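PDB 2QG7: ethanolamine kinase Pv091845 from Plasmodium vivax, which probably catalyses the ATP-dependent phosphorylation of ethanolamine to phosphoethanolamine, the first step in making phosphatidylethanolamine from ethanolamine. Local coordinates for residues D[366-371]-D[380-385]; D[416-421]-D[452-457]; D[197-202]-D[387-392]; D[165-170]-D[350-355]. All blocks are in the same frame, centred on the assembly; numbering follows the deposited sequence.

Following the chain from its N terminus, residues 165-170 come first, after helix 151-163 of the N-terminal lobe, and residues 197-202 follow on helix 196-210. Interaction 4 closes when residues 350-355 return to 165-170, tying the two lobes of the kinase-like fold together. Interaction 3, still open at that point, crosses it and closes at residues 387-392. Within the span of interaction 3, interaction 1 makes a short local closure between 366-371 and 380-385. Interactions 1 and 3 share helix 384-395 and touch through Phe368 and Phe390. Interaction 2 comes last, in series, bringing the C-terminal residues 452-457 back to helix 413-430, which in turn contacts helix 360-369.

Interaction 1 (D[366-371]-D[380-385]); sequences NHFNEY and LTPSKE
Pro382 packs against Phe368 and Tyr371 in an apolar, CH-pi contact within the helical C-terminal lobe of this kinase-like fold, where the end of helix 360-369 meets the loop leading into helix 384-395. Proline suits the spot: its compact ring offers CG to one aromatic face and CD, polarised by the adjacent nitrogen, to another. Pro382 CG lies 3.8 Å from the centroid of the Phe368 ring, 23° off the ring normal. Its neighbour Pro382 CD is 4.1 Å from the centroid of the Tyr371 ring, again over a face. Both aromatic side chains cross the proline at about a right angle. Tyr371 CG is anti to its carbonyl carbon (chi1 -86°), which brings the ring over Pro382, while the hydroxyl is hydrogen-bonded to Gln199 NE2. The Leu380 carbonyl lies at the edge of the Tyr371 ring and accepts a hydrogen bond from Lys194. Thr381 ties its OG1 to Trp378 O and turns its methyl to the helix end, Thr381 CG2 lying 3.5 Å from Phe368 O.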
loop_
_atom_site.group_PDB
_atom_site.type_symbol
_atom_site.label_atom_id
_atom_site.label_comp_id
_atom_site.label_asym_id
_atom_site.label_seq_id
_atom_site.Cartn_x
_atom_site.Cartn_y
_atom_site.Cartn_z
ATOM N N ASN D 366 17.755 8.989 -1.416
ATOM C CA ASN D 366 16.516 9.360 -0.761
ATOM C C ASN D 366 15.656 10.209 -1.686
ATOM O O ASN D 366 14.466 9.972 -1.775
ATOM C CB ASN D 366 16.801 10.046 0.551
ATOM C CG ASN D 366 15.527 10.406 1.339
ATOM O OD1 ASN D 366 14.830 9.517 1.860
ATOM N ND2 ASN D 366 15.226 11.700 1.425
ATOM N N HIS D 367 16.249 11.124 -2.443
ATOM C CA HIS D 367 15.538 11.931 -3.387
ATOM C C HIS D 367 14.994 11.092 -4.539
ATOM O O HIS D 367 13.899 11.326 -5.054
ATOM C CB HIS D 367 16.444 13.052 -3.925
ATOM C CG HIS D 367 15.784 13.896 -4.980
ATOM N ND1 HIS D 367 14.626 14.604 -4.747
ATOM C CD2 HIS D 367 16.103 14.121 -6.276
ATOM C CE1 HIS D 367 14.258 15.234 -5.848
ATOM N NE2 HIS D 367 15.130 14.953 -6.796
ATOM N N PHE D 368 15.771 10.111 -4.954
ATOM C CA PHE D 368 15.369 9.226 -6.025
ATOM C C PHE D 368 14.229 8.275 -5.609
ATOM O O PHE D 368 13.377 7.936 -6.428
ATOM C CB PHE D 368 16.571 8.425 -6.486
ATOM C CG PHE D 368 17.543 9.231 -7.330
ATOM C CD1 PHE D 368 17.131 10.425 -7.954
ATOM C CD2 PHE D 368 18.840 8.786 -7.542
ATOM C CE1 PHE D 368 18.031 11.160 -8.736
ATOM C CE2 PHE D 368 19.731 9.496 -8.358
ATOM C CZ PHE D 368 19.329 10.674 -8.944
ATOM N N ASN D 369 14.208 7.877 -4.340
ATOM C CA ASN D 369 13.049 7.172 -3.824
ATOM C C ASN D 369 11.757 7.984 -3.891
ATOM O O ASN D 369 10.692 7.408 -3.950
ATOM C CB ASN D 369 13.269 6.628 -2.408
ATOM C CG ASN D 369 13.960 5.297 -2.403
ATOM O OD1 ASN D 369 13.781 4.492 -3.315
ATOM N ND2 ASN D 369 14.731 5.033 -1.355
ATOM N N GLU D 370 11.865 9.302 -3.862
ATOM C CA GLU D 370 10.708 10.167 -3.750
ATOM C C GLU D 370 10.069 10.429 -5.094
ATOM O O GLU D 370 9.154 11.194 -5.209
ATOM C CB GLU D 370 11.098 11.478 -3.030
ATOM C CG GLU D 370 11.516 11.349 -1.522
ATOM C CD GLU D 370 10.371 10.814 -0.604
ATOM O OE1 GLU D 370 10.661 10.258 0.505
ATOM O OE2 GLU D 370 9.155 10.975 -0.945
ATOM N N TYR D 371 10.570 9.806 -6.129
ATOM C CA TYR D 371 10.014 9.875 -7.457
ATOM C C TYR D 371 8.718 9.057 -7.433
ATOM O O TYR D 371 7.767 9.326 -8.219
ATOM C CB TYR D 371 11.002 9.226 -8.446
ATOM C CG TYR D 371 12.111 10.130 -8.999
ATOM C CD1 TYR D 371 12.773 11.073 -8.181
ATOM C CD2 TYR D 371 12.532 10.005 -10.327
ATOM C CE1 TYR D 371 13.786 11.876 -8.691
ATOM C CE2 TYR D 371 13.556 10.801 -10.848
ATOM C CZ TYR D 371 14.175 11.731 -10.026
ATOM O OH TYR D 371 15.175 12.548 -10.549
ATOM N N LEU D 380 8.612 4.239 -10.739
ATOM C CA LEU D 380 8.880 5.613 -11.100
ATOM C C LEU D 380 10.278 6.062 -10.647
ATOM O O LEU D 380 10.731 7.119 -11.026
ATOM C CB LEU D 380 7.787 6.527 -10.528
ATOM C CG LEU D 380 6.339 6.342 -11.039
ATOM C CD1 LEU D 380 5.378 7.226 -10.306
ATOM C CD2 LEU D 380 6.255 6.665 -12.515
ATOM N N THR D 381 10.953 5.255 -9.832
ATOM C CA THR D 381 12.302 5.570 -9.406
ATOM C C THR D 381 13.243 5.484 -10.625
ATOM O O THR D 381 12.996 4.673 -11.529
ATOM C CB THR D 381 12.779 4.634 -8.287
ATOM O OG1 THR D 381 12.676 3.280 -8.741
ATOM C CG2 THR D 381 11.971 4.840 -7.013
ATOM N N PRO D 382 14.302 6.344 -10.672
ATOM C CA PRO D 382 15.094 6.476 -11.940
ATOM C C PRO D 382 15.810 5.194 -12.456
ATOM O O PRO D 382 16.391 4.433 -11.655
ATOM C CB PRO D 382 16.121 7.580 -11.607
ATOM C CG PRO D 382 16.212 7.631 -10.156
ATOM C CD PRO D 382 14.841 7.222 -9.606
ATOM N N SER D 383 15.726 4.965 -13.791
ATOM C CA SER D 383 16.708 4.073 -14.481
ATOM C C SER D 383 18.149 4.597 -14.404
ATOM O O SER D 383 18.371 5.774 -14.113
ATOM C CB SER D 383 16.342 3.847 -15.953
ATOM O OG SER D 383 16.390 5.064 -16.673
ATOM N N LYS D 384 19.123 3.710 -14.659
ATOM C CA LYS D 384 20.564 4.069 -14.777
ATOM C C LYS D 384 20.799 5.360 -15.565
ATOM O O LYS D 384 21.612 6.197 -15.196
ATOM C CB LYS D 384 21.339 2.926 -15.458
ATOM C CG LYS D 384 22.870 3.019 -15.364
ATOM C CD LYS D 384 23.417 2.294 -14.130
ATOM C CE LYS D 384 24.876 1.853 -14.341
ATOM N NZ LYS D 384 25.823 2.991 -14.622
ATOM N N GLU D 385 20.054 5.490 -16.649
ATOM C CA GLU D 385 20.097 6.612 -17.556
ATOM C C GLU D 385 19.607 7.899 -16.891
ATOM O O GLU D 385 20.182 8.986 -17.101
ATOM C CB GLU D 385 19.250 6.282 -18.794
ATOM C CG GLU D 385 19.351 7.344 -19.881
ATOM C CD GLU D 385 18.680 6.969 -21.209
ATOM O OE1 GLU D 385 18.204 5.810 -21.377
ATOM O OE2 GLU D 385 18.667 7.864 -22.106
#

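Interaction 2 (D[416-421]-D[452-457]); sequences CSHINW and PIFRSK
His418 sets the edge of its imidazole on the face of the Phe454 ring, a T-shaped (edge-to-face) pair joining helix 413-430 of the helical C-terminal lobe to the short helix 452-455 near the C terminus. With His418 CG anti to the carbonyl carbon (chi1 -66°), the ring is carried toward Phe454. The planes stand at 71° and the centroids are 4.3 Å apart. His418 NE2 sits almost over the middle of the phenyl ring, 3.4 Å from both Phe454 CE1 and Phe454 CZ. Histidine suits this place because its two nitrogens can serve different partners: ND1 is hydrogen-bonded to Arg445 NE, which is consistent with an N-H on NE2 directed into the pi cloud. Phenylalanine supplies that cloud without a polar group to bury. The ring of Trp378 meets both rings edge-to-face. Beyond Phe454, Arg455 NH2 donates to Phe257 O of the second subunit. In the last turn Pro452 O accepts two bonds, from Ser456 N at 2.9 Å and from Ser456 OG at 2.8 Å.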
loop_
_atom_site.group_PDB
_atom_site.type_symbol
_atom_site.label_atom_id
_atom_site.label_comp_id
_atom_site.label_asym_id
_atom_site.label_seq_id
_atom_site.Cartn_x
_atom_site.Cartn_y
_atom_site.Cartn_z
ATOM N N CYS D 416 18.714 2.045 2.550
ATOM C CA CYS D 416 18.963 2.839 3.760
ATOM C C CYS D 416 17.846 3.923 3.993
ATOM O O CYS D 416 17.362 4.156 5.097
ATOM C CB CYS D 416 20.347 3.495 3.602
ATOM S SG CYS D 416 20.814 4.408 5.033
ATOM N N SER D 417 17.478 4.587 2.915
ATOM C CA SER D 417 16.384 5.523 2.884
ATOM C C SER D 417 15.013 4.849 3.196
ATOM O O SER D 417 14.198 5.422 3.906
ATOM C CB SER D 417 16.360 6.134 1.481
ATOM O OG SER D 417 15.204 6.894 1.291
ATOM N N HIS D 418 14.778 3.635 2.679
ATOM C CA HIS D 418 13.601 2.836 3.071
ATOM C C HIS D 418 13.508 2.517 4.566
ATOM O O HIS D 418 12.450 2.636 5.165
ATOM C CB HIS D 418 13.547 1.530 2.270
ATOM C CG HIS D 418 13.307 1.730 0.819
ATOM N ND1 HIS D 418 12.323 2.572 0.340
ATOM C CD2 HIS D 418 13.916 1.197 -0.267
ATOM C CE1 HIS D 418 12.318 2.537 -0.985
ATOM N NE2 HIS D 418 13.276 1.708 -1.379
ATOM N N ILE D 419 14.606 2.072 5.155
ATOM C CA ILE D 419 14.624 1.747 6.553
ATOM C C ILE D 419 14.421 2.971 7.423
ATOM O O ILE D 419 13.640 2.948 8.379
ATOM C CB ILE D 419 15.918 0.974 6.926
ATOM C CG1 ILE D 419 15.925 -0.370 6.175
ATOM C CG2 ILE D 419 16.012 0.784 8.433
ATOM C CD1 ILE D 419 17.263 -1.176 6.209
ATOM N N ASN D 420 15.121 4.046 7.093
ATOM C CA ASN D 420 14.982 5.312 7.804
ATOM C C ASN D 420 13.531 5.798 7.855
ATOM O O ASN D 420 13.024 6.139 8.923
ATOM C CB ASN D 420 15.897 6.396 7.169
ATOM C CG ASN D 420 15.881 7.703 7.951
ATOM O OD1 ASN D 420 16.464 7.808 9.026
ATOM N ND2 ASN D 420 15.181 8.695 7.424
ATOM N N TRP D 421 12.876 5.873 6.711
ATOM C CA TRP D 421 11.535 6.408 6.674
ATOM C C TRP D 421 10.460 5.412 7.076
ATOM O O TRP D 421 9.382 5.831 7.475
ATOM C CB TRP D 421 11.222 7.045 5.321
ATOM C CG TRP D 421 11.973 8.353 5.162
ATOM C CD1 TRP D 421 13.046 8.580 4.356
ATOM C CD2 TRP D 421 11.756 9.575 5.891
ATOM N NE1 TRP D 421 13.477 9.870 4.509
ATOM C CE2 TRP D 421 12.720 10.499 5.448
ATOM C CE3 TRP D 421 10.833 9.978 6.874
ATOM C CZ2 TRP D 421 12.792 11.808 5.936
ATOM C CZ3 TRP D 421 10.906 11.290 7.368
ATOM C CH2 TRP D 421 11.880 12.185 6.907
ATOM N N PRO D 452 13.452 -7.176 -4.046
ATOM C CA PRO D 452 14.501 -7.459 -5.029
ATOM C C PRO D 452 14.909 -6.269 -5.889
ATOM O O PRO D 452 16.108 -6.061 -6.125
ATOM C CB PRO D 452 13.854 -8.538 -5.903
ATOM C CG PRO D 452 13.015 -9.307 -4.937
ATOM C CD PRO D 452 12.356 -8.179 -4.170
ATOM N N ILE D 453 13.919 -5.504 -6.357
ATOM C CA ILE D 453 14.174 -4.319 -7.158
ATOM C C ILE D 453 15.088 -3.313 -6.461
ATOM O O ILE D 453 15.703 -2.491 -7.122
ATOM C CB ILE D 453 12.849 -3.621 -7.600
ATOM C CG1 ILE D 453 11.973 -3.292 -6.377
ATOM C CG2 ILE D 453 12.089 -4.488 -8.649
ATOM C CD1 ILE D 453 10.877 -2.321 -6.674
ATOM N N PHE D 454 15.200 -3.380 -5.146
ATOM C CA PHE D 454 16.053 -2.472 -4.431
ATOM C C PHE D 454 17.262 -3.184 -3.876
ATOM O O PHE D 454 18.311 -2.562 -3.732
ATOM C CB PHE D 454 15.310 -1.742 -3.289
ATOM C CG PHE D 454 14.364 -0.693 -3.770
ATOM C CD1 PHE D 454 12.992 -0.873 -3.663
ATOM C CD2 PHE D 454 14.847 0.490 -4.343
ATOM C CE1 PHE D 454 12.115 0.103 -4.116
ATOM C CE2 PHE D 454 13.980 1.472 -4.818
ATOM C CZ PHE D 454 12.615 1.274 -4.706
ATOM N N ARG D 455 17.131 -4.468 -3.552
ATOM C CA ARG D 455 18.254 -5.237 -3.023
ATOM C C ARG D 455 19.284 -5.596 -4.119
ATOM O O ARG D 455 20.451 -5.789 -3.819
ATOM C CB ARG D 455 17.743 -6.525 -2.369
ATOM C CG ARG D 455 17.043 -6.357 -1.053
ATOM C CD ARG D 455 18.035 -6.305 0.070
ATOM N NE ARG D 455 17.431 -6.391 1.390
ATOM C CZ ARG D 455 17.277 -7.521 2.091
ATOM N NH1 ARG D 455 16.723 -7.491 3.285
ATOM N NH2 ARG D 455 17.661 -8.697 1.606
ATOM N N SER D 456 18.840 -5.717 -5.365
ATOM C CA SER D 456 19.707 -6.106 -6.457
ATOM C C SER D 456 20.455 -4.918 -7.079
ATOM O O SER D 456 21.168 -5.057 -8.097
ATOM C CB SER D 456 18.906 -6.821 -7.535
ATOM O OG SER D 456 17.984 -5.942 -8.133
ATOM N N LYS D 457 20.251 -3.745 -6.479
ATOM C CA LYS D 457 20.916 -2.530 -6.870
ATOM C C LYS D 457 22.339 -2.595 -6.342
ATOM O O LYS D 457 23.268 -2.187 -7.042
ATOM C CB LYS D 457 20.189 -1.334 -6.250
ATOM C CG LYS D 457 19.009 -0.842 -7.072
ATOM C CD LYS D 457 18.427 0.335 -6.353
ATOM C CE LYS D 457 17.089 0.731 -6.914
ATOM N NZ LYS D 457 17.172 0.971 -8.360
#

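Interaction 3 (D[197-202]-D[387-392]); sequences KFQKLI and EYHFIM
The Phe390 ring takes Ile202 CG2 at its edge, close to the ring plane, with Ile202 CG2 3.9 Å from Phe390 CE1, while the rings of Phe368 and His367 meet it from helix 360-369. On the polar side the imidazole of His389 and the amide of Gln199 lie with their planes only slightly inclined to each other. These groups join two packed helices of the kinase-like C-terminal lobe, 196-210 and 384-395, whose short segments run in broadly the same direction, crossing at -39° with their axes 8.4 Å apart at closest approach. Phe390 CG is anti to the backbone N (chi1 -178°), which carries the ring across to the other helix until Phe390 CD1 is 3.6 Å from Gln199 O. An aromatic side chain is long and broad enough to span this separation. Glutamine suits the polar side of the interface because its amide both donates and accepts: NE2 is bonded to Glu386 O, with Tyr371 OH as second partner, which steadies the amide's rotation and leaves OE1 turned to the histidine. His389 ND1 donates to Gln199 OE1 at 3.1 Å with a bent N-H...O angle of 139°, the nitrogen lying well above the carbonyl plane.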
loop_
_atom_site.group_PDB
_atom_site.type_symbol
_atom_site.label_atom_id
_atom_site.label_comp_id
_atom_site.label_asym_id
_atom_site.label_seq_id
_atom_site.Cartn_x
_atom_site.Cartn_y
_atom_site.Cartn_z
ATOM N N LYS D 197 14.181 18.501 -17.080
ATOM C CA LYS D 197 14.206 19.941 -16.930
ATOM C C LYS D 197 14.403 20.365 -15.457
ATOM O O LYS D 197 15.179 21.285 -15.164
ATOM C CB LYS D 197 12.890 20.465 -17.526
ATOM C CG LYS D 197 12.440 21.897 -17.142
ATOM C CD LYS D 197 10.958 22.155 -17.604
ATOM C CE LYS D 197 10.480 23.529 -17.048
ATOM N NZ LYS D 197 8.993 23.885 -17.374
ATOM N N PHE D 198 13.734 19.692 -14.524
ATOM C CA PHE D 198 13.895 19.998 -13.088
ATOM C C PHE D 198 15.026 19.200 -12.429
ATOM O O PHE D 198 15.624 19.667 -11.470
ATOM C CB PHE D 198 12.572 19.806 -12.316
ATOM C CG PHE D 198 11.479 20.742 -12.741
ATOM C CD1 PHE D 198 10.437 20.295 -13.558
ATOM C CD2 PHE D 198 11.498 22.080 -12.345
ATOM C CE1 PHE D 198 9.415 21.163 -13.954
ATOM C CE2 PHE D 198 10.498 22.970 -12.760
ATOM C CZ PHE D 198 9.453 22.511 -13.548
ATOM N N GLN D 199 15.300 17.995 -12.935
ATOM C CA GLN D 199 16.439 17.201 -12.453
ATOM C C GLN D 199 17.708 18.035 -12.453
ATOM O O GLN D 199 18.415 18.125 -11.447
ATOM C CB GLN D 199 16.677 15.999 -13.367
ATOM C CG GLN D 199 15.703 14.827 -13.230
ATOM C CD GLN D 199 16.261 13.618 -13.955
ATOM O OE1 GLN D 199 16.554 13.684 -15.153
ATOM N NE2 GLN D 199 16.485 12.526 -13.231
ATOM N N LYS D 200 17.983 18.637 -13.619
ATOM C CA LYS D 200 19.048 19.633 -13.804
ATOM C C LYS D 200 19.078 20.697 -12.696
ATOM O O LYS D 200 20.098 20.897 -12.065
ATOM C CB LYS D 200 18.928 20.268 -15.211
ATOM C CG LYS D 200 19.951 21.413 -15.505
ATOM C CD LYS D 200 19.830 21.858 -16.914
ATOM C CE LYS D 200 19.995 23.355 -17.028
ATOM N NZ LYS D 200 21.454 23.809 -17.203
ATOM N N LEU D 201 17.945 21.321 -12.422
ATOM C CA LEU D 201 17.845 22.456 -11.493
ATOM C C LEU D 201 17.905 22.055 -10.031
ATOM O O LEU D 201 18.398 22.810 -9.192
ATOM C CB LEU D 201 16.578 23.249 -11.762
ATOM C CG LEU D 201 16.519 23.995 -13.095
ATOM C CD1 LEU D 201 15.151 24.684 -13.322
ATOM C CD2 LEU D 201 17.627 25.038 -13.137
ATOM N N ILE D 202 17.404 20.854 -9.742
ATOM C CA ILE D 202 17.425 20.292 -8.394
ATOM C C ILE D 202 18.842 19.881 -7.999
ATOM O O ILE D 202 19.288 20.153 -6.875
ATOM C CB ILE D 202 16.411 19.098 -8.255
ATOM C CG1 ILE D 202 14.979 19.616 -8.434
ATOM C CG2 ILE D 202 16.574 18.393 -6.912
ATOM C CD1 ILE D 202 13.897 18.558 -8.754
ATOM N N GLU D 387 19.407 8.303 -13.501
ATOM C CA GLU D 387 20.355 8.599 -12.444
ATOM C C GLU D 387 21.572 9.394 -12.981
ATOM O O GLU D 387 22.119 10.293 -12.312
ATOM C CB GLU D 387 20.833 7.312 -11.795
ATOM C CG GLU D 387 19.770 6.572 -11.045
ATOM C CD GLU D 387 20.284 5.320 -10.328
ATOM O OE1 GLU D 387 21.388 4.826 -10.664
ATOM O OE2 GLU D 387 19.550 4.804 -9.437
ATOM N N TYR D 388 21.995 9.022 -14.193
ATOM C CA TYR D 388 23.102 9.646 -14.892
ATOM C C TYR D 388 22.842 11.146 -15.195
ATOM O O TYR D 388 23.681 12.014 -14.886
ATOM C CB TYR D 388 23.357 8.854 -16.183
ATOM C CG TYR D 388 24.620 9.213 -16.909
ATOM C CD1 TYR D 388 25.826 8.589 -16.588
ATOM C CD2 TYR D 388 24.606 10.189 -17.925
ATOM C CE1 TYR D 388 26.990 8.911 -17.257
ATOM C CE2 TYR D 388 25.781 10.535 -18.594
ATOM C CZ TYR D 388 26.965 9.882 -18.255
ATOM O OH TYR D 388 28.121 10.213 -18.925
ATOM N N HIS D 389 21.693 11.433 -15.806
ATOM C CA HIS D 389 21.330 12.786 -16.127
ATOM C C HIS D 389 21.338 13.717 -14.908
ATOM O O HIS D 389 21.718 14.857 -15.026
ATOM C CB HIS D 389 19.989 12.837 -16.877
ATOM C CG HIS D 389 19.659 14.197 -17.433
ATOM N ND1 HIS D 389 18.815 15.081 -16.795
ATOM C CD2 HIS D 389 20.101 14.843 -18.544
ATOM C CE1 HIS D 389 18.728 16.200 -17.499
ATOM N NE2 HIS D 389 19.491 16.080 -18.569
ATOM N N PHE D 390 20.924 13.237 -13.741
ATOM C CA PHE D 390 20.881 14.057 -12.518
ATOM C C PHE D 390 22.286 14.337 -11.988
ATOM O O PHE D 390 22.633 15.462 -11.583
ATOM C CB PHE D 390 20.056 13.330 -11.436
ATOM C CG PHE D 390 19.885 14.109 -10.132
ATOM C CD1 PHE D 390 18.761 14.912 -9.918
ATOM C CD2 PHE D 390 20.816 13.992 -9.093
ATOM C CE1 PHE D 390 18.583 15.581 -8.713
ATOM C CE2 PHE D 390 20.641 14.690 -7.885
ATOM C CZ PHE D 390 19.535 15.477 -7.691
ATOM N N ILE D 391 23.068 13.267 -11.967
ATOM C CA ILE D 391 24.392 13.267 -11.367
ATOM C C ILE D 391 25.371 14.083 -12.220
ATOM O O ILE D 391 26.281 14.708 -11.692
ATOM C CB ILE D 391 24.871 11.828 -11.096
ATOM C CG1 ILE D 391 24.040 11.255 -9.921
ATOM C CG2 ILE D 391 26.374 11.794 -10.785
ATOM C CD1 ILE D 391 24.214 9.795 -9.624
ATOM N N MET D 392 25.167 14.078 -13.531
ATOM C CA MET D 392 25.935 14.928 -14.421
ATOM C C MET D 392 25.790 16.408 -14.016
ATOM O O MET D 392 26.800 17.128 -13.905
ATOM C CB MET D 392 25.498 14.720 -15.879
ATOM C CG MET D 392 26.103 15.747 -16.864
ATOM S SD MET D 392 25.198 15.705 -18.420
ATOM C CE MET D 392 26.131 14.363 -19.229
#

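Interaction 4 (D[165-170]-D[350-355]); sequences NIAKKI and IDFEYS
Phe352 reaches from one loop to the backbone and a methyl group of another, and with Ile166 and Ala167 it makes up the whole of this modest contact. By sequence it lies in an Asp-Phe-Glu motif, probably the counterpart of the DFG motif of protein kinases. Its CG is anti to the carbonyl carbon (chi1 -60°), directing the ring toward residues 166-167. Ala167 CB lies 3.9 Å from Phe352 CE1, approaching obliquely. A methyl group suits the position, since it can rest against the ring while the chain passes close by. Ile166 contributes through its backbone, with Ile166 O 3.7 Å from Phe352 CZ; its branched side chain stays farther from the phenylalanine. Ser355 OG lies at the edge of the Phe352 ring, in its plane, and is hydrogen-bonded to the backbone of His294, whose ring also meets the phenylalanine, as the HRD histidine does in many protein kinases. Leu161 of helix 151-163 touches all three contact residues. Just past that helix Asn165, with positive phi, completes a Schellman motif, and the chain then passes through 166-167 into strand 170-174, while Phe352 sits between strands 347-349 and 356-359, so N-lobe helix and C-lobe strands meet here.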
loop_
_atom_site.group_PDB
_atom_site.type_symbol
_atom_site.label_atom_id
_atom_site.label_comp_id
_atom_site.label_asym_id
_atom_site.label_seq_id
_atom_site.Cartn_x
_atom_site.Cartn_y
_atom_site.Cartn_z
ATOM N N ASN D 165 22.808 31.135 1.701
ATOM C CA ASN D 165 21.797 31.463 0.702
ATOM C C ASN D 165 21.004 30.304 0.128
ATOM O O ASN D 165 20.779 30.265 -1.074
ATOM C CB ASN D 165 22.409 32.311 -0.419
ATOM C CG ASN D 165 22.955 33.635 0.102
ATOM O OD1 ASN D 165 23.803 33.665 1.008
ATOM N ND2 ASN D 165 22.443 34.737 -0.431
ATOM N N ILE D 166 20.563 29.368 0.970
ATOM C CA ILE D 166 19.704 28.266 0.482
ATOM C C ILE D 166 18.408 28.135 1.295
ATOM O O ILE D 166 17.399 27.622 0.792
ATOM C CB ILE D 166 20.441 26.923 0.413
ATOM C CG1 ILE D 166 21.228 26.700 1.707
ATOM C CG2 ILE D 166 21.372 26.852 -0.859
ATOM C CD1 ILE D 166 22.082 25.429 1.630
ATOM N N ALA D 167 18.469 28.624 2.543
ATOM C CA ALA D 167 17.293 28.824 3.384
ATOM C C ALA D 167 16.920 30.315 3.442
ATOM O O ALA D 167 17.787 31.200 3.337
ATOM C CB ALA D 167 17.514 28.258 4.793
ATOM N N LYS D 168 15.625 30.591 3.586
ATOM C CA LYS D 168 15.122 31.947 3.799
ATOM C C LYS D 168 15.332 32.351 5.259
ATOM O O LYS D 168 15.775 31.522 6.099
ATOM C CB LYS D 168 13.657 32.033 3.383
ATOM C CG LYS D 168 13.453 32.018 1.880
ATOM C CD LYS D 168 13.429 33.445 1.332
ATOM C CE LYS D 168 14.368 33.594 0.130
ATOM N NZ LYS D 168 14.035 32.599 -0.962
ATOM N N LYS D 169 15.053 33.628 5.561
ATOM C CA LYS D 169 15.301 34.141 6.925
ATOM C C LYS D 169 14.200 33.752 7.885
ATOM O O LYS D 169 13.026 33.882 7.577
ATOM C CB LYS D 169 15.492 35.661 6.937
ATOM C CG LYS D 169 15.645 36.247 8.340
ATOM C CD LYS D 169 16.576 37.486 8.400
ATOM C CE LYS D 169 15.996 38.636 7.506
ATOM N NZ LYS D 169 16.978 39.770 7.342
ATOM N N ILE D 170 14.602 33.265 9.047
ATOM C CA ILE D 170 13.678 33.037 10.142
ATOM C C ILE D 170 13.797 34.187 11.133
ATOM O O ILE D 170 14.874 34.414 11.686
ATOM C CB ILE D 170 13.965 31.705 10.876
ATOM C CG1 ILE D 170 13.803 30.527 9.920
ATOM C CG2 ILE D 170 13.054 31.549 12.133
ATOM C CD1 ILE D 170 14.423 29.297 10.458
ATOM N N ILE D 350 12.919 23.923 0.710
ATOM C CA ILE D 350 12.276 24.352 1.970
ATOM C C ILE D 350 12.255 23.181 2.935
ATOM O O ILE D 350 12.558 22.050 2.575
ATOM C CB ILE D 350 10.775 24.901 1.772
ATOM C CG1 ILE D 350 9.862 23.863 1.081
ATOM C CG2 ILE D 350 10.729 26.252 1.042
ATOM C CD1 ILE D 350 8.387 24.037 1.382
ATOM N N ASP D 351 11.898 23.467 4.169
ATOM C CA ASP D 351 11.721 22.485 5.225
ATOM C C ASP D 351 12.970 21.670 5.566
ATOM O O ASP D 351 13.112 20.488 5.212
ATOM C CB ASP D 351 10.484 21.625 4.951
ATOM C CG ASP D 351 9.764 21.220 6.233
ATOM O OD1 ASP D 351 10.364 21.305 7.365
ATOM O OD2 ASP D 351 8.585 20.784 6.099
ATOM N N PHE D 352 13.868 22.313 6.298
ATOM C CA PHE D 352 15.168 21.739 6.658
ATOM C C PHE D 352 15.158 21.185 8.069
ATOM O O PHE D 352 16.166 21.279 8.778
ATOM C CB PHE D 352 16.245 22.829 6.553
ATOM C CG PHE D 352 16.375 23.415 5.171
ATOM C CD1 PHE D 352 15.648 24.545 4.810
ATOM C CD2 PHE D 352 17.212 22.829 4.237
ATOM C CE1 PHE D 352 15.758 25.077 3.512
ATOM C CE2 PHE D 352 17.329 23.340 2.967
ATOM C CZ PHE D 352 16.591 24.466 2.600
ATOM N N GLU D 353 14.017 20.621 8.475
ATOM C CA GLU D 353 13.882 20.034 9.821
ATOM C C GLU D 353 14.681 18.755 10.027
ATOM O O GLU D 353 14.957 18.395 11.158
ATOM C CB GLU D 353 12.420 19.832 10.232
ATOM C CG GLU D 353 11.552 18.993 9.298
ATOM C CD GLU D 353 10.040 19.021 9.712
ATOM O OE1 GLU D 353 9.217 18.139 9.255
ATOM O OE2 GLU D 353 9.677 19.949 10.501
ATOM N N TYR D 354 15.051 18.079 8.932
ATOM C CA TYR D 354 15.859 16.865 9.036
ATOM C C TYR D 354 17.307 17.081 8.671
ATOM O O TYR D 354 18.110 16.170 8.818
ATOM C CB TYR D 354 15.251 15.710 8.241
ATOM C CG TYR D 354 13.856 15.375 8.694
ATOM C CD1 TYR D 354 12.747 15.868 8.009
ATOM C CD2 TYR D 354 13.641 14.594 9.824
ATOM C CE1 TYR D 354 11.474 15.575 8.426
ATOM C CE2 TYR D 354 12.373 14.304 10.252
ATOM C CZ TYR D 354 11.300 14.791 9.549
ATOM O OH TYR D 354 10.029 14.503 9.984
ATOM N N SER D 355 17.630 18.291 8.222
ATOM C CA SER D 355 18.975 18.648 7.756
ATOM C C SER D 355 20.060 18.475 8.783
ATOM O O SER D 355 19.983 18.991 9.906
ATOM C CB SER D 355 18.995 20.060 7.212
ATOM O OG SER D 355 18.155 20.118 6.082
#